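Probable O-methyltransferase (Mycobacterium tuberculosis, PDB 6JCL) catalyses the metal-dependent transfer of a methyl group from S-adenosyl-L-methionine to a hydroxyl of catechol-like compounds such as gallic acid, dopamine and caffeic acid. Local coordinates at residues 89-94 with 115-120; 37-42 with 68-73; 62-67 with 133-138. All coordinates share one frame; numbering follows the deposited sequence.

Interaction 1: 89-94 with 115-120. With SAH (S-adenosyl-L-homocysteine), chain I.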
loop_
_atom_site.group_PDB
_atom_site.type_symbol
_atom_site.label_atom_id
_atom_site.label_comp_id
_atom_site.label_asym_id
_atom_site.label_seq_id
_atom_site.Cartn_x
_atom_site.Cartn_y
_atom_site.Cartn_z
ATOM N N VAL A 89 9.354 13.770 12.274
ATOM C CA VAL A 89 10.566 14.522 11.983
ATOM C C VAL A 89 10.719 14.519 10.468
ATOM O O VAL A 89 10.772 13.449 9.853
ATOM C CB VAL A 89 11.796 13.903 12.668
ATOM C CG1 VAL A 89 13.066 14.673 12.311
ATOM C CG2 VAL A 89 11.599 13.862 14.181
ATOM N N THR A 90 10.765 15.701 9.857
ATOM C CA THR A 90 10.897 15.783 8.408
ATOM C C THR A 90 12.109 16.637 8.049
ATOM O O THR A 90 12.347 17.683 8.660
ATOM C CB THR A 90 9.596 16.299 7.737
ATOM O OG1 THR A 90 9.739 16.263 6.308
ATOM C CG2 THR A 90 9.207 17.718 8.185
ATOM N N LEU A 91 12.881 16.164 7.063
ATOM C CA LEU A 91 14.171 16.740 6.697
ATOM C C LEU A 91 14.058 17.492 5.375
ATOM O O LEU A 91 13.568 16.942 4.385
ATOM C CB LEU A 91 15.238 15.643 6.575
ATOM C CG LEU A 91 15.365 14.720 7.792
ATOM C CD1 LEU A 91 16.544 13.768 7.632
ATOM C CD2 LEU A 91 15.491 15.507 9.127
ATOM N N GLU A 92 14.552 18.732 5.350
ATOM C CA GLU A 92 14.427 19.574 4.160
ATOM C C GLU A 92 15.675 20.435 4.053
ATOM O O GLU A 92 16.035 21.095 5.024
ATOM C CB GLU A 92 13.185 20.466 4.265
ATOM C CG GLU A 92 13.027 21.459 3.126
ATOM C CD GLU A 92 13.098 20.795 1.763
ATOM O OE1 GLU A 92 12.359 19.800 1.533
ATOM O OE2 GLU A 92 13.905 21.262 0.927
ATOM N N TYR A 93 16.349 20.425 2.906
ATOM C CA TYR A 93 17.554 21.248 2.853
ATOM C C TYR A 93 17.334 22.648 2.277
ATOM O O TYR A 93 18.251 23.466 2.371
ATOM C CB TYR A 93 18.701 20.489 2.180
ATOM C CG TYR A 93 18.835 20.506 0.693
ATOM C CD1 TYR A 93 17.760 20.237 -0.135
ATOM C CD2 TYR A 93 20.085 20.676 0.116
ATOM C CE1 TYR A 93 17.919 20.225 -1.524
ATOM C CE2 TYR A 93 20.254 20.653 -1.256
ATOM C CZ TYR A 93 19.171 20.422 -2.070
ATOM O OH TYR A 93 19.360 20.396 -3.434
ATOM N N GLN A 94 16.194 22.937 1.630
ATOM C CA GLN A 94 15.947 24.288 1.107
ATOM C C GLN A 94 15.236 25.109 2.172
ATOM O O GLN A 94 14.070 24.815 2.475
ATOM C CB GLN A 94 15.066 24.267 -0.129
ATOM C CG GLN A 94 15.686 23.748 -1.374
ATOM C CD GLN A 94 16.635 24.723 -2.048
ATOM O OE1 GLN A 94 16.773 25.902 -1.653
ATOM N NE2 GLN A 94 17.293 24.237 -3.088
ATOM N N GLU A 115 8.403 18.389 13.507
ATOM C CA GLU A 115 9.612 19.203 13.483
ATOM C C GLU A 115 10.198 19.134 12.082
ATOM O O GLU A 115 10.501 18.041 11.588
ATOM C CB GLU A 115 10.631 18.713 14.515
ATOM C CG GLU A 115 11.851 19.596 14.640
ATOM C CD GLU A 115 12.872 19.040 15.617
ATOM O OE1 GLU A 115 12.845 17.817 15.875
ATOM O OE2 GLU A 115 13.691 19.827 16.140
ATOM N N VAL A 116 10.362 20.293 11.450
ATOM C CA VAL A 116 11.108 20.406 10.201
ATOM C C VAL A 116 12.559 20.711 10.559
ATOM O O VAL A 116 12.853 21.718 11.220
ATOM C CB VAL A 116 10.511 21.496 9.293
ATOM C CG1 VAL A 116 11.182 21.510 7.914
ATOM C CG2 VAL A 116 8.994 21.316 9.151
ATOM N N VAL A 117 13.466 19.835 10.150
ATOM C CA VAL A 117 14.885 19.959 10.469
ATOM C C VAL A 117 15.574 20.381 9.186
ATOM O O VAL A 117 15.550 19.640 8.198
ATOM C CB VAL A 117 15.465 18.635 10.991
ATOM C CG1 VAL A 117 16.979 18.727 11.182
ATOM C CG2 VAL A 117 14.767 18.220 12.267
ATOM N N VAL A 118 16.201 21.557 9.198
ATOM C CA VAL A 118 16.699 22.151 7.965
ATOM C C VAL A 118 18.164 21.793 7.776
ATOM O O VAL A 118 18.984 21.953 8.693
ATOM C CB VAL A 118 16.499 23.673 7.970
ATOM C CG1 VAL A 118 17.026 24.292 6.683
ATOM C CG2 VAL A 118 15.014 23.989 8.145
ATOM N N GLY A 119 18.497 21.347 6.568
ATOM C CA GLY A 119 19.855 21.028 6.203
ATOM C C GLY A 119 19.884 19.811 5.308
ATOM O O GLY A 119 18.884 19.101 5.163
ATOM N N PRO A 120 21.031 19.540 4.690
ATOM C CA PRO A 120 21.165 18.305 3.906
ATOM C C PRO A 120 20.969 17.096 4.812
ATOM O O PRO A 120 21.566 17.000 5.886
ATOM C CB PRO A 120 22.601 18.378 3.353
ATOM C CG PRO A 120 23.090 19.786 3.651
ATOM C CD PRO A 120 22.313 20.242 4.857
HETATM N N SAH I . 7.504 14.647 0.058
HETATM C CA SAH I . 6.983 15.871 -0.570
HETATM C CB SAH I . 7.770 16.172 -1.841
HETATM C CG SAH I . 9.284 16.213 -1.652
HETATM S SD SAH I . 10.062 16.917 -3.129
HETATM C C SAH I . 5.499 15.741 -0.883
HETATM O O SAH I . 4.682 16.614 -0.566
HETATM O OXT SAH I . 5.105 14.721 -1.434
HETATM C "C5'" SAH I . 11.777 16.603 -2.648
HETATM C "C4'" SAH I . 12.294 17.547 -1.558
HETATM O "O4'" SAH I . 13.556 17.066 -1.140
HETATM C "C3'" SAH I . 12.538 18.992 -2.016
HETATM O "O3'" SAH I . 11.852 19.872 -1.127
HETATM C "C2'" SAH I . 14.041 19.192 -1.911
HETATM O "O2'" SAH I . 14.437 20.525 -1.609
HETATM C "C1'" SAH I . 14.405 18.155 -0.845
HETATM N N9 SAH I . 15.812 17.726 -0.840
HETATM C C8 SAH I . 16.619 17.518 -1.940
HETATM N N7 SAH I . 17.830 17.126 -1.485
HETATM C C5 SAH I . 17.790 17.074 -0.129
HETATM C C6 SAH I . 18.761 16.750 0.818
HETATM N N6 SAH I . 20.002 16.403 0.459
HETATM N N1 SAH I . 18.412 16.785 2.147
HETATM C C2 SAH I . 17.138 17.167 2.539
HETATM N N3 SAH I . 16.182 17.502 1.604
HETATM C C4 SAH I . 16.525 17.451 0.284
#

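Interaction 2: 37-42 with 68-73. With SAH (S-adenosyl-L-homocysteine), chain I.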
loop_
_atom_site.group_PDB
_atom_site.type_symbol
_atom_site.label_atom_id
_atom_site.label_comp_id
_atom_site.label_asym_id
_atom_site.label_seq_id
_atom_site.Cartn_x
_atom_site.Cartn_y
_atom_site.Cartn_z
ATOM N N ALA A 37 4.658 30.511 -3.352
ATOM C CA ALA A 37 6.102 30.524 -3.176
ATOM C C ALA A 37 6.846 29.863 -4.341
ATOM O O ALA A 37 8.070 29.724 -4.280
ATOM C CB ALA A 37 6.479 29.849 -1.853
ATOM N N GLU A 38 6.131 29.474 -5.392
ATOM C CA GLU A 38 6.718 28.912 -6.616
ATOM C C GLU A 38 7.440 27.595 -6.360
ATOM O O GLU A 38 8.451 27.288 -6.998
ATOM C CB GLU A 38 7.660 29.919 -7.290
ATOM C CG GLU A 38 6.939 31.177 -7.736
ATOM C CD GLU A 38 7.860 32.170 -8.410
ATOM O OE1 GLU A 38 8.846 32.610 -7.780
ATOM O OE2 GLU A 38 7.597 32.500 -9.583
ATOM N N LEU A 39 6.930 26.798 -5.433
ATOM C CA LEU A 39 7.458 25.456 -5.267
ATOM C C LEU A 39 7.030 24.592 -6.451
ATOM O O LEU A 39 5.934 24.770 -6.989
ATOM C CB LEU A 39 6.960 24.837 -3.958
ATOM C CG LEU A 39 7.799 25.069 -2.694
ATOM C CD1 LEU A 39 8.097 26.532 -2.422
ATOM C CD2 LEU A 39 7.105 24.433 -1.496
ATOM N N PRO A 40 7.875 23.659 -6.882
ATOM C CA PRO A 40 7.461 22.735 -7.945
ATOM C C PRO A 40 6.235 21.941 -7.517
ATOM O O PRO A 40 6.099 21.545 -6.361
ATOM C CB PRO A 40 8.682 21.830 -8.127
ATOM C CG PRO A 40 9.461 21.947 -6.838
ATOM C CD PRO A 40 9.206 23.345 -6.341
ATOM N N ARG A 41 5.327 21.718 -8.465
ATOM C CA ARG A 41 4.066 21.039 -8.172
ATOM C C ARG A 41 4.258 19.525 -8.267
ATOM O O ARG A 41 3.757 18.852 -9.167
ATOM C CB ARG A 41 2.978 21.546 -9.110
ATOM C CG ARG A 41 2.862 23.054 -9.045
ATOM C CD ARG A 41 1.784 23.608 -9.951
ATOM N NE ARG A 41 0.535 23.755 -9.220
ATOM C CZ ARG A 41 -0.548 24.345 -9.709
ATOM N NH1 ARG A 41 -1.647 24.431 -8.966
ATOM N NH2 ARG A 41 -0.526 24.858 -10.934
ATOM N N ILE A 42 5.001 18.988 -7.292
ATOM C CA ILE A 42 5.427 17.591 -7.344
ATOM C C ILE A 42 5.093 16.842 -6.055
ATOM O O ILE A 42 5.685 15.803 -5.762
ATOM C CB ILE A 42 6.933 17.490 -7.649
ATOM C CG1 ILE A 42 7.760 18.113 -6.517
ATOM C CG2 ILE A 42 7.270 18.121 -9.059
ATOM C CD1 ILE A 42 9.294 17.925 -6.681
ATOM N N GLY A 68 12.631 14.753 2.758
ATOM C CA GLY A 68 12.126 15.501 1.614
ATOM C C GLY A 68 10.758 16.104 1.889
ATOM O O GLY A 68 9.739 15.475 1.607
ATOM N N THR A 69 10.724 17.324 2.424
ATOM C CA THR A 69 9.482 17.925 2.911
ATOM C C THR A 69 8.712 18.668 1.830
ATOM O O THR A 69 7.474 18.609 1.796
ATOM C CB THR A 69 9.798 18.899 4.057
ATOM O OG1 THR A 69 10.651 18.256 5.015
ATOM C CG2 THR A 69 8.515 19.359 4.777
ATOM N N LEU A 70 9.432 19.389 0.966
ATOM C CA LEU A 70 8.844 20.366 0.043
ATOM C C LEU A 70 7.948 21.318 0.834
ATOM O O LEU A 70 8.431 21.974 1.758
ATOM C CB LEU A 70 8.085 19.666 -1.093
ATOM C CG LEU A 70 7.666 20.509 -2.307
ATOM C CD1 LEU A 70 8.853 21.253 -2.952
ATOM C CD2 LEU A 70 6.905 19.671 -3.349
ATOM N N GLY A 71 6.657 21.389 0.514
ATOM C CA GLY A 71 5.720 22.248 1.217
ATOM C C GLY A 71 4.947 21.546 2.315
ATOM O O GLY A 71 3.988 22.121 2.846
ATOM N N GLY A 72 5.312 20.314 2.656
ATOM C CA GLY A 72 4.659 19.600 3.750
ATOM C C GLY A 72 3.398 18.837 3.407
ATOM O O GLY A 72 2.673 18.428 4.324
ATOM N N PHE A 73 3.095 18.616 2.120
ATOM C CA PHE A 73 1.844 17.942 1.789
ATOM C C PHE A 73 1.872 16.488 2.267
ATOM O O PHE A 73 0.965 16.038 2.984
ATOM C CB PHE A 73 1.599 18.051 0.274
ATOM C CG PHE A 73 0.244 17.581 -0.182
ATOM C CD1 PHE A 73 0.028 16.249 -0.531
ATOM C CD2 PHE A 73 -0.810 18.472 -0.304
ATOM C CE1 PHE A 73 -1.250 15.806 -0.978
ATOM C CE2 PHE A 73 -2.066 18.046 -0.742
ATOM C CZ PHE A 73 -2.277 16.705 -1.080
HETATM N N SAH I . 7.504 14.647 0.058
HETATM C CA SAH I . 6.983 15.871 -0.570
HETATM C CB SAH I . 7.770 16.172 -1.841
HETATM C CG SAH I . 9.284 16.213 -1.652
HETATM S SD SAH I . 10.062 16.917 -3.129
HETATM C C SAH I . 5.499 15.741 -0.883
HETATM O O SAH I . 4.682 16.614 -0.566
HETATM O OXT SAH I . 5.105 14.721 -1.434
HETATM C "C5'" SAH I . 11.777 16.603 -2.648
HETATM C "C4'" SAH I . 12.294 17.547 -1.558
HETATM O "O4'" SAH I . 13.556 17.066 -1.140
HETATM C "C3'" SAH I . 12.538 18.992 -2.016
HETATM O "O3'" SAH I . 11.852 19.872 -1.127
HETATM C "C2'" SAH I . 14.041 19.192 -1.911
HETATM O "O2'" SAH I . 14.437 20.525 -1.609
HETATM C "C1'" SAH I . 14.405 18.155 -0.845
HETATM N N9 SAH I . 15.812 17.726 -0.840
HETATM C C8 SAH I . 16.619 17.518 -1.940
HETATM N N7 SAH I . 17.830 17.126 -1.485
HETATM C C5 SAH I . 17.790 17.074 -0.129
HETATM C C6 SAH I . 18.761 16.750 0.818
HETATM N N6 SAH I . 20.002 16.403 0.459
HETATM N N1 SAH I . 18.412 16.785 2.147
HETATM C C2 SAH I . 17.138 17.167 2.539
HETATM N N3 SAH I . 16.182 17.502 1.604
HETATM C C4 SAH I . 16.525 17.451 0.284
#

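Interaction 3: 62-67 with 133-138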
loop_
_atom_site.group_PDB
_atom_site.type_symbol
_atom_site.label_atom_id
_atom_site.label_comp_id
_atom_site.label_asym_id
_atom_site.label_seq_id
_atom_site.Cartn_x
_atom_site.Cartn_y
_atom_site.Cartn_z
ATOM N N ARG A 62 4.043 6.110 16.089
ATOM C CA ARG A 62 4.163 7.267 16.960
ATOM C C ARG A 62 5.415 8.094 16.695
ATOM O O ARG A 62 5.495 9.236 17.168
ATOM C CB ARG A 62 4.120 6.839 18.432
ATOM C CG ARG A 62 2.720 6.419 18.912
ATOM C CD ARG A 62 1.719 7.585 18.834
ATOM N NE ARG A 62 0.360 7.215 19.240
ATOM C CZ ARG A 62 -0.068 7.160 20.501
ATOM N NH1 ARG A 62 0.752 7.448 21.507
ATOM N NH2 ARG A 62 -1.325 6.817 20.761
ATOM N N ARG A 63 6.388 7.562 15.957
ATOM C CA ARG A 63 7.549 8.324 15.530
ATOM C C ARG A 63 7.759 8.058 14.052
ATOM O O ARG A 63 7.977 6.908 13.656
ATOM C CB ARG A 63 8.794 7.931 16.317
ATOM C CG ARG A 63 8.758 8.377 17.771
ATOM C CD ARG A 63 9.507 7.399 18.660
ATOM N NE ARG A 63 9.052 7.486 20.043
ATOM C CZ ARG A 63 9.599 8.283 20.954
ATOM N NH1 ARG A 63 9.124 8.305 22.195
ATOM N NH2 ARG A 63 10.624 9.059 20.623
ATOM N N VAL A 64 7.670 9.108 13.249
ATOM C CA VAL A 64 7.756 9.014 11.798
ATOM C C VAL A 64 8.911 9.880 11.325
ATOM O O VAL A 64 9.105 10.991 11.828
ATOM C CB VAL A 64 6.441 9.447 11.118
ATOM C CG1 VAL A 64 6.551 9.284 9.590
ATOM C CG2 VAL A 64 5.271 8.646 11.692
ATOM N N LEU A 65 9.703 9.353 10.398
ATOM C CA LEU A 65 10.794 10.089 9.772
ATOM C C LEU A 65 10.458 10.286 8.299
ATOM O O LEU A 65 10.105 9.329 7.608
ATOM C CB LEU A 65 12.125 9.348 9.920
ATOM C CG LEU A 65 13.311 9.904 9.116
ATOM C CD1 LEU A 65 13.677 11.325 9.589
ATOM C CD2 LEU A 65 14.509 8.974 9.269
ATOM N N GLU A 66 10.522 11.523 7.833
ATOM C CA GLU A 66 10.346 11.827 6.418
ATOM C C GLU A 66 11.576 12.559 5.897
ATOM O O GLU A 66 12.119 13.453 6.562
ATOM C CB GLU A 66 9.100 12.659 6.176
ATOM C CG GLU A 66 9.002 13.187 4.736
ATOM C CD GLU A 66 7.740 14.003 4.563
ATOM O OE1 GLU A 66 7.696 15.119 5.127
ATOM O OE2 GLU A 66 6.786 13.515 3.907
ATOM N N ILE A 67 12.040 12.153 4.723
ATOM C CA ILE A 67 13.188 12.790 4.090
ATOM C C ILE A 67 12.682 13.419 2.793
ATOM O O ILE A 67 12.318 12.705 1.849
ATOM C CB ILE A 67 14.326 11.790 3.846
ATOM C CG1 ILE A 67 14.558 10.961 5.125
ATOM C CG2 ILE A 67 15.609 12.522 3.486
ATOM C CD1 ILE A 67 15.706 9.946 5.021
ATOM N N PHE A 133 12.271 5.029 14.945
ATOM C CA PHE A 133 11.146 5.354 14.087
ATOM C C PHE A 133 10.352 4.107 13.717
ATOM O O PHE A 133 10.914 3.023 13.537
ATOM C CB PHE A 133 11.644 6.080 12.831
ATOM C CG PHE A 133 12.211 7.433 13.128
ATOM C CD1 PHE A 133 11.373 8.505 13.399
ATOM C CD2 PHE A 133 13.592 7.631 13.176
ATOM C CE1 PHE A 133 11.897 9.756 13.697
ATOM C CE2 PHE A 133 14.114 8.874 13.478
ATOM C CZ PHE A 133 13.274 9.933 13.751
ATOM N N ASP A 134 9.039 4.276 13.613
ATOM C CA ASP A 134 8.097 3.243 13.192
ATOM C C ASP A 134 7.880 3.239 11.686
ATOM O O ASP A 134 7.519 2.203 11.114
ATOM C CB ASP A 134 6.742 3.448 13.885
ATOM C CG ASP A 134 6.864 3.498 15.401
ATOM O OD1 ASP A 134 7.426 2.537 15.980
ATOM O OD2 ASP A 134 6.404 4.486 16.022
ATOM N N LEU A 135 8.074 4.386 11.040
ATOM C CA LEU A 135 7.757 4.559 9.633
ATOM C C LEU A 135 8.717 5.583 9.060
ATOM O O LEU A 135 8.941 6.626 9.682
ATOM C CB LEU A 135 6.299 5.018 9.486
ATOM C CG LEU A 135 5.821 5.487 8.114
ATOM C CD1 LEU A 135 5.999 4.385 7.122
ATOM C CD2 LEU A 135 4.343 5.868 8.236
ATOM N N VAL A 136 9.320 5.274 7.910
ATOM C CA VAL A 136 10.232 6.193 7.245
ATOM C C VAL A 136 9.747 6.367 5.821
ATOM O O VAL A 136 9.553 5.373 5.110
ATOM C CB VAL A 136 11.687 5.687 7.247
ATOM C CG1 VAL A 136 12.654 6.778 6.705
ATOM C CG2 VAL A 136 12.085 5.237 8.636
ATOM N N PHE A 137 9.535 7.616 5.410
ATOM C CA PHE A 137 9.140 7.936 4.035
ATOM C C PHE A 137 10.303 8.647 3.368
ATOM O O PHE A 137 10.711 9.720 3.820
ATOM C CB PHE A 137 7.890 8.816 4.015
ATOM C CG PHE A 137 7.434 9.207 2.631
ATOM C CD1 PHE A 137 7.332 8.262 1.615
ATOM C CD2 PHE A 137 7.113 10.527 2.348
ATOM C CE1 PHE A 137 6.903 8.642 0.307
ATOM C CE2 PHE A 137 6.689 10.915 1.066
ATOM C CZ PHE A 137 6.589 9.964 0.037
ATOM N N ILE A 138 10.839 8.062 2.292
ATOM C CA ILE A 138 12.057 8.566 1.667
ATOM C C ILE A 138 11.670 9.197 0.335
ATOM O O ILE A 138 11.242 8.501 -0.599
ATOM C CB ILE A 138 13.104 7.457 1.494
ATOM C CG1 ILE A 138 13.455 6.861 2.871
ATOM C CG2 ILE A 138 14.364 8.005 0.792
ATOM C CD1 ILE A 138 14.563 5.805 2.846
#

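Interaction 1: 89-94 with 115-120
Leu91 and Val117 lie side by side on one face of a parallel strand pair, with Leu91 CD2 resting 3.6 Å from Val117 CB. Val117 also turns its CG2 toward Val89 CG1. On the other face Thr90 and Val116 meet CG2 to CG2 at 3.7 Å. Thr90 OG1 stands anti to the backbone N (chi1 -176°) and bonds to Thr69 and Glu66; the same torsion puts CG2 between the backbone N and the carbonyl carbon, against Val116. The parallel ladder continues one residue beyond strand 114-118, where Gly119 N donates to Glu92 O at 2.9 Å. Glu92 bends at chi2 (53°), bringing its carboxylate to the ribose. SAH O3' donates to Glu92 OE1 at 2.7 Å and SAH O2' to Glu92 OE2 at the same length, while Gln94 N, 2.9 Å from Glu92 OE2, steadies the group. This two-hydroxyl grip is the familiar ribose recognition of class I methyltransferases. Tyr93, its chi1 at 86°, lays one ring face over the adenine, near SAH N7 and C6. Helix 95-107 covers the Val116 and Val118 face and helix 121-124 the Leu91 and Val117 face, with strand 114-118 at the sheet border.

Interaction 2: 37-42 with 68-73
Leu70 projects from the loop 68-73 and fits its two methyls among Leu39, Pro40 and Ile42. Its CD2 lies 3.6 Å from Ile42 CG1, the two side chains crossing at about a right angle, and equally close to the carbonyl oxygen of Pro40. CD1 takes the other side of the packing: Leu39 CD2 comes within 3.9 Å of Leu70 CD1, and Pro40 CG touches the same methyl. Leu39 CD2 also rests against the backbone of Gly71, 3.7 Å from its N. With CG anti to the backbone N (chi1 -167°), Leu70 directs this fork at the 37-42 loop while its CB stays on the ligand, 3.6 Å from SAH CB. Ile42 CD1 adds an apolar touch to SAH SD at 3.8 Å, so both loops line the homocysteine part of the pocket.

The next shell is backbone. Thr69 to Gly72 form a type II' turn, closed by Gly72 N to Thr69 O; Leu70 occupies its second position with positive phi (51°). Leu70 N is bonded to Glu92 OE1 and only weakly to SAH O3'. Gly68 O accepts from the ligand amine, SAH N, at 2.8 Å. This glycine-rich loop after strand 63-67 corresponds to the first conserved sequence motif of class I methyltransferases. On the other side, a Schellman motif with Glu38 at C' ends helix 25-36 and launches Leu39 into the contact. The loop 68-73 leads from strand 63-67 into helix 73-82, while 37-42 links helices 25-36 and 46-58; His97 of helix 95-107 packs on both Leu39 and Leu70.

Interaction 3: 62-67 with 133-138
The first torsion of Phe133 brings its ring to Leu65: CG stands anti to the carbonyl carbon (chi1 -67°), which turns the ring edge to the backbone of Arg63 and Val64 and one face to Leu65 CB. The CH-pi contact measures 3.6 Å from Leu65 CB to the centroid of the Phe133 ring, just 10° off the normal. Asp134 carries its carboxylate across to the start of strand 63-67 (chi1 -55°), and its OD2 receives two backbone donors from opposite faces of the carboxylate plane, Arg62 N at 2.9 Å and Arg63 N at 3.1 Å. Its OD1 is in a salt bridge with Arg157. The chain turns a corner here: Asp134 N bonds to Arg63 O at 2.8 Å, whereas Leu135 N is buried without a partner. Beyond the corner a regular parallel ladder resumes, from Leu65 N on Leu135 O to Ile67 N on Phe137 O.

With CG anti to the backbone N and the chain extended, Glu66 runs alongside Phe137, and its OE2 lies 3.4 Å from Phe137 CD2 at the ring edge. In the buried carboxylate, OE2 is bonded to Ser74 OG and OE1 to Thr75 OG1, while Phe137 touches S-adenosyl-L-homocysteine. These are two central strands of the Rossmann-like sheet. Helix 73-82 covers the face of Val64, Glu66, Leu135 and Phe137, helix 145-155 packs on Ile67, Val136 and Ile138, and strands 87-92 and 160-165 flank the pair.

Along the chain, 37-42 comes first, followed by the adjoining 62-67 and 68-73, so interactions 2 and 3 cross; both segments of interaction 1 then fall between 68-73 and 133-138. Interactions 1 and 3 belong to one sheet, where strands 87-92 and 63-67 are neighbours, and their centres are about 13 Å apart. Interaction 2 sits beyond the C-terminal ends of these strands, its centre about 13 Å from that of interaction 1 and 18 Å from that of interaction 3. Thr90 OG1 ties the segments together, 2.5 Å from Thr69 OG1 and 2.6 Å from Glu66 OE1. The loops after strands 63-67, 87-92 and 114-118, with the interhelical loop 37-42, thus gather around S-adenosyl-L-homocysteine.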